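PDB 4XL1: delta-like protein from Rattus norvegicus, which binds the Notch1 receptor through its N-terminal region and, as a Delta-like ligand, probably triggers Notch signalling between neighbouring cells. Local coordinates for residues Phe91-Ile95 with Leu143-Tyr147. The protein carries 3 engineered substitutions. Sequence-based numbering, arbitrary orientation.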
loop_
_atom_site.group_PDB
_atom_site.type_symbol
_atom_site.label_atom_id
_atom_site.label_comp_id
_atom_site.label_asym_id
_atom_site.label_seq_id
_atom_site.Cartn_x
_atom_site.Cartn_y
_atom_site.Cartn_z
ATOM N N PHE B 91 6.911 2.761 7.799
ATOM C CA PHE B 91 5.586 3.231 8.183
ATOM C C PHE B 91 5.530 3.811 9.590
ATOM O O PHE B 91 6.469 3.675 10.374
ATOM C CB PHE B 91 4.585 2.081 8.087
ATOM C CG PHE B 91 4.715 1.081 9.203
ATOM C CD1 PHE B 91 5.728 0.135 9.183
ATOM C CD2 PHE B 91 3.836 1.094 10.275
ATOM C CE1 PHE B 91 5.862 -0.782 10.207
ATOM C CE2 PHE B 91 3.965 0.179 11.304
ATOM C CZ PHE B 91 4.979 -0.762 11.270
ATOM N N SER B 92 4.412 4.461 9.890
ATOM C CA SER B 92 4.055 4.819 11.258
ATOM C C SER B 92 2.659 4.276 11.543
ATOM O O SER B 92 1.778 4.334 10.685
ATOM C CB SER B 92 4.098 6.334 11.472
ATOM O OG SER B 92 5.403 6.850 11.278
ATOM N N LEU B 93 2.460 3.732 12.739
ATOM C CA LEU B 93 1.151 3.206 13.107
ATOM C C LEU B 93 0.695 3.729 14.461
ATOM O O LEU B 93 1.419 3.648 15.454
ATOM C CB LEU B 93 1.162 1.677 13.120
ATOM C CG LEU B 93 -0.165 1.032 13.525
ATOM C CD1 LEU B 93 -1.270 1.430 12.560
ATOM C CD2 LEU B 93 -0.033 -0.481 13.605
ATOM N N ASN B 94 -0.518 4.268 14.487
ATOM C CA ASN B 94 -1.107 4.780 15.713
ATOM C C ASN B 94 -2.412 4.056 16.020
ATOM O O ASN B 94 -3.353 4.095 15.228
ATOM C CB ASN B 94 -1.339 6.288 15.604
ATOM C CG ASN B 94 -1.977 6.874 16.848
ATOM O OD1 ASN B 94 -3.021 7.521 16.775
ATOM N ND2 ASN B 94 -1.352 6.647 17.998
ATOM N N ILE B 95 -2.455 3.389 17.168
ATOM C CA ILE B 95 -3.652 2.676 17.588
ATOM C C ILE B 95 -4.232 3.326 18.839
ATOM O O ILE B 95 -3.544 3.464 19.850
ATOM C CB ILE B 95 -3.361 1.185 17.869
ATOM C CG1 ILE B 95 -2.715 0.521 16.649
ATOM C CG2 ILE B 95 -4.634 0.456 18.278
ATOM C CD1 ILE B 95 -2.400 -0.952 16.841
ATOM N N LEU B 143 -1.969 -3.899 25.389
ATOM C CA LEU B 143 -2.468 -4.216 24.055
ATOM C C LEU B 143 -1.549 -5.211 23.358
ATOM O O LEU B 143 -0.337 -5.006 23.284
ATOM C CB LEU B 143 -2.607 -2.948 23.208
ATOM C CG LEU B 143 -2.998 -3.165 21.743
ATOM C CD1 LEU B 143 -4.461 -3.559 21.627
ATOM C CD2 LEU B 143 -2.709 -1.922 20.913
ATOM N N ARG B 144 -2.141 -6.280 22.837
ATOM C CA ARG B 144 -1.418 -7.328 22.121
ATOM C C ARG B 144 -1.938 -7.393 20.686
ATOM O O ARG B 144 -3.140 -7.470 20.471
ATOM C CB ARG B 144 -1.632 -8.670 22.818
ATOM C CG ARG B 144 -0.561 -9.708 22.544
ATOM C CD ARG B 144 -0.374 -10.636 23.734
ATOM N NE ARG B 144 -1.421 -11.649 23.805
ATOM C CZ ARG B 144 -1.787 -12.418 22.787
ATOM N NH1 ARG B 144 -1.185 -12.294 21.615
ATOM N NH2 ARG B 144 -2.752 -13.312 22.939
ATOM N N TYR B 145 -1.042 -7.356 19.704
ATOM C CA TYR B 145 -1.472 -7.379 18.310
ATOM C C TYR B 145 -0.378 -7.857 17.361
ATOM O O TYR B 145 0.767 -8.055 17.761
ATOM C CB TYR B 145 -1.939 -5.984 17.892
ATOM C CG TYR B 145 -0.838 -4.944 17.888
ATOM C CD1 TYR B 145 -0.364 -4.395 19.075
ATOM C CD2 TYR B 145 -0.277 -4.503 16.697
ATOM C CE1 TYR B 145 0.641 -3.445 19.076
ATOM C CE2 TYR B 145 0.726 -3.552 16.687
ATOM C CZ TYR B 145 1.181 -3.027 17.878
ATOM O OH TYR B 145 2.180 -2.081 17.864
ATOM N N SER B 146 -0.748 -8.043 16.098
ATOM C CA SER B 146 0.214 -8.391 15.060
ATOM C C SER B 146 -0.236 -7.828 13.715
ATOM O O SER B 146 -1.424 -7.573 13.507
ATOM C CB SER B 146 0.402 -9.908 14.976
ATOM O OG SER B 146 -0.837 -10.587 15.073
ATOM N N TYR B 147 0.710 -7.647 12.799
ATOM C CA TYR B 147 0.405 -7.013 11.521
ATOM C C TYR B 147 1.295 -7.505 10.385
ATOM O O TYR B 147 2.348 -8.100 10.616
ATOM C CB TYR B 147 0.526 -5.493 11.644
ATOM C CG TYR B 147 1.892 -5.018 12.085
ATOM C CD1 TYR B 147 2.204 -4.888 13.433
ATOM C CD2 TYR B 147 2.870 -4.698 11.153
ATOM C CE1 TYR B 147 3.450 -4.453 13.839
ATOM C CE2 TYR B 147 4.120 -4.264 11.548
ATOM C CZ TYR B 147 4.404 -4.143 12.893
ATOM O OH TYR B 147 5.646 -3.708 13.293
#
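Strands 91-95 and 143-147 run in roughly opposite directions, at 140°, with their axes 11.4 Å apart at closest approach. They belong to the two facing antiparallel sheets of the C2-like beta-sandwich at the N-terminus of this Notch ligand. The spacing suits side-chain packing between sheets. Alternate residues point inward: Phe91, Leu93 and Ile95 from one strand, Leu143, Tyr145 and Tyr147 from the other. All six are buried. Ser92 and Asn94 lie on the other face of their sheet; Ser92 OG hydrogen-bonds to the backbone of His40 and Gln42. Ile121 of strand 114-124 and Leu8 of strand 4-14 extend the apolar layer around Tyr145. At one end, the rings of Phe91 and Tyr147 meet obliquely, with planes at 67° and centroids 5.5 Å apart. At the other, Ile95 CG2 packs 4.0 Å from Leu143 CD2. Between them, Leu93 CD2 is 4.4 Å from Tyr145 CE2. Ile95 CD1 makes a CH-pi contact over the face of Tyr145, 4.1 Å from the ring centroid and 12° off its normal.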